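Local coordinates for cpftsy (Physcomitrella patens, PDB 4AK9), which probably acts as the chloroplast signal recognition particle receptor, a GTPase of the SRP family involved in protein transport during chloroplast biogenesis, at residues 120-125 with 239-244. Residues are numbered along the deposited sequence; the frame is centred on the assembly and turned at random.
Sequences MIVGVN and VLLVLD
Met120 O accepts a hydrogen bond from Leu240 N at 2.8 Å, the first of three nearly straight backbone bonds that join two neighbouring parallel strands. Ile121 turns to the face it shares with Leu240 and Val242, where its two branches divide the work: CD1 meets Leu240 CD1, while CG2, anti to the backbone N, lies 3.6 Å from Val242 CG2. Val122 bonds through both its backbone groups, N to Leu240 O at 2.8 Å and O to Val242 N at 2.9 Å. Its CG2, set between the backbone N and carbonyl carbon, reaches both Val239 CG1 at 4.0 Å and Leu241 CD1 at 3.9 Å. Where the chains begin to part, Leu241 CD1 lies 3.6 Å from Gly123 CA. Two waters then fill in for direct bonds, both donating to Val242 O, one accepting from Val124 N and the other from Asn125 N. The Asn125 side chain N-caps helix 126-142, OD1 accepting from Gly128 N, and Gly123 O accepts a hydrogen bond from Lys129 NZ, consistent with a P-loop. Strands 202-205 and 266-270 flank the pair in the GTPase-domain sheet; helix 126-142 covers the Ile121 and Val242 face, and helix 251-261 packs on Leu241.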
loop_
_atom_site.group_PDB
_atom_site.type_symbol
_atom_site.label_atom_id
_atom_site.label_comp_id
_atom_site.label_asym_id
_atom_site.label_seq_id
_atom_site.Cartn_x
_atom_site.Cartn_y
_atom_site.Cartn_z
ATOM N N MET A 120 -7.521 27.273 3.191
ATOM C CA MET A 120 -6.970 26.930 1.891
ATOM C C MET A 120 -7.017 25.412 1.695
ATOM O O MET A 120 -6.649 24.656 2.587
ATOM C CB MET A 120 -5.535 27.436 1.732
ATOM C CG MET A 120 -5.436 28.947 1.639
ATOM S SD MET A 120 -3.691 29.447 1.686
ATOM C CE MET A 120 -3.097 29.043 0.050
ATOM N N ILE A 121 -7.527 24.981 0.552
ATOM C CA ILE A 121 -7.631 23.554 0.249
ATOM C C ILE A 121 -6.521 23.255 -0.751
ATOM O O ILE A 121 -6.412 23.900 -1.820
ATOM C CB ILE A 121 -8.994 23.210 -0.385
ATOM C CG1 ILE A 121 -10.166 23.582 0.526
ATOM C CG2 ILE A 121 -9.034 21.750 -0.916
ATOM C CD1 ILE A 121 -10.017 23.325 2.002
ATOM N N VAL A 122 -5.641 22.308 -0.420
ATOM C CA VAL A 122 -4.536 22.000 -1.328
ATOM C C VAL A 122 -4.477 20.504 -1.663
ATOM O O VAL A 122 -5.136 19.689 -1.008
ATOM C CB VAL A 122 -3.163 22.420 -0.724
ATOM C CG1 VAL A 122 -3.165 23.934 -0.418
ATOM C CG2 VAL A 122 -2.915 21.649 0.560
ATOM N N GLY A 123 -3.692 20.154 -2.673
ATOM C CA GLY A 123 -3.575 18.750 -3.071
ATOM C C GLY A 123 -3.442 18.542 -4.560
ATOM O O GLY A 123 -3.440 19.490 -5.342
ATOM N N VAL A 124 -3.336 17.281 -4.968
ATOM C CA VAL A 124 -2.975 17.010 -6.358
ATOM C C VAL A 124 -4.166 16.980 -7.291
ATOM O O VAL A 124 -4.047 17.308 -8.468
ATOM C CB VAL A 124 -2.186 15.679 -6.515
ATOM C CG1 VAL A 124 -1.206 15.511 -5.376
ATOM C CG2 VAL A 124 -3.127 14.492 -6.588
ATOM N N ASN A 125 -5.321 16.595 -6.782
ATOM C CA ASN A 125 -6.387 16.282 -7.715
ATOM C C ASN A 125 -7.429 17.368 -7.743
ATOM O O ASN A 125 -8.211 17.493 -6.777
ATOM C CB ASN A 125 -7.045 14.955 -7.350
ATOM C CG ASN A 125 -7.983 14.476 -8.427
ATOM O OD1 ASN A 125 -9.155 14.849 -8.453
ATOM N ND2 ASN A 125 -7.461 13.663 -9.346
ATOM N N VAL A 239 -4.895 25.004 6.475
ATOM C CA VAL A 239 -4.425 24.551 5.163
ATOM C C VAL A 239 -4.740 23.036 5.155
ATOM O O VAL A 239 -4.149 22.229 5.890
ATOM C CB VAL A 239 -2.907 24.830 4.891
ATOM C CG1 VAL A 239 -2.456 24.272 3.546
ATOM C CG2 VAL A 239 -2.596 26.346 4.973
ATOM N N LEU A 240 -5.736 22.671 4.369
ATOM C CA LEU A 240 -6.258 21.310 4.407
ATOM C C LEU A 240 -5.797 20.584 3.155
ATOM O O LEU A 240 -6.102 20.982 2.032
ATOM C CB LEU A 240 -7.795 21.351 4.503
ATOM C CG LEU A 240 -8.315 22.075 5.734
ATOM C CD1 LEU A 240 -9.851 22.175 5.704
ATOM C CD2 LEU A 240 -7.836 21.355 7.000
ATOM N N LEU A 241 -5.029 19.508 3.345
ATOM C CA LEU A 241 -4.547 18.701 2.229
ATOM C C LEU A 241 -5.517 17.527 1.911
ATOM O O LEU A 241 -5.817 16.680 2.778
ATOM C CB LEU A 241 -3.128 18.177 2.557
ATOM C CG LEU A 241 -2.559 17.187 1.548
ATOM C CD1 LEU A 241 -2.352 17.834 0.177
ATOM C CD2 LEU A 241 -1.235 16.595 2.040
ATOM N N VAL A 242 -5.998 17.490 0.678
ATOM C CA VAL A 242 -6.987 16.494 0.286
ATOM C C VAL A 242 -6.223 15.339 -0.343
ATOM O O VAL A 242 -5.437 15.539 -1.267
ATOM C CB VAL A 242 -7.996 17.056 -0.748
ATOM C CG1 VAL A 242 -9.008 15.937 -1.130
ATOM C CG2 VAL A 242 -8.722 18.257 -0.198
ATOM N N LEU A 243 -6.403 14.140 0.206
ATOM C CA LEU A 243 -5.683 12.945 -0.280
ATOM C C LEU A 243 -6.666 11.841 -0.659
ATOM O O LEU A 243 -7.630 11.600 0.065
ATOM C CB LEU A 243 -4.779 12.422 0.828
ATOM C CG LEU A 243 -3.739 13.444 1.316
ATOM C CD1 LEU A 243 -3.197 12.986 2.624
ATOM C CD2 LEU A 243 -2.647 13.542 0.247
ATOM N N ASP A 244 -6.415 11.176 -1.776
ATOM C CA ASP A 244 -7.278 10.086 -2.263
ATOM C C ASP A 244 -7.020 8.768 -1.507
ATOM O O ASP A 244 -5.991 8.094 -1.715
ATOM C CB ASP A 244 -7.012 9.894 -3.757
ATOM C CG ASP A 244 -7.971 8.922 -4.417
ATOM O OD1 ASP A 244 -8.533 8.040 -3.709
ATOM O OD2 ASP A 244 -8.176 9.043 -5.660
HETATM O O HOH W 1 -2.820 15.377 -2.709
HETATM O O HOH W 2 -5.726 15.622 -4.304
#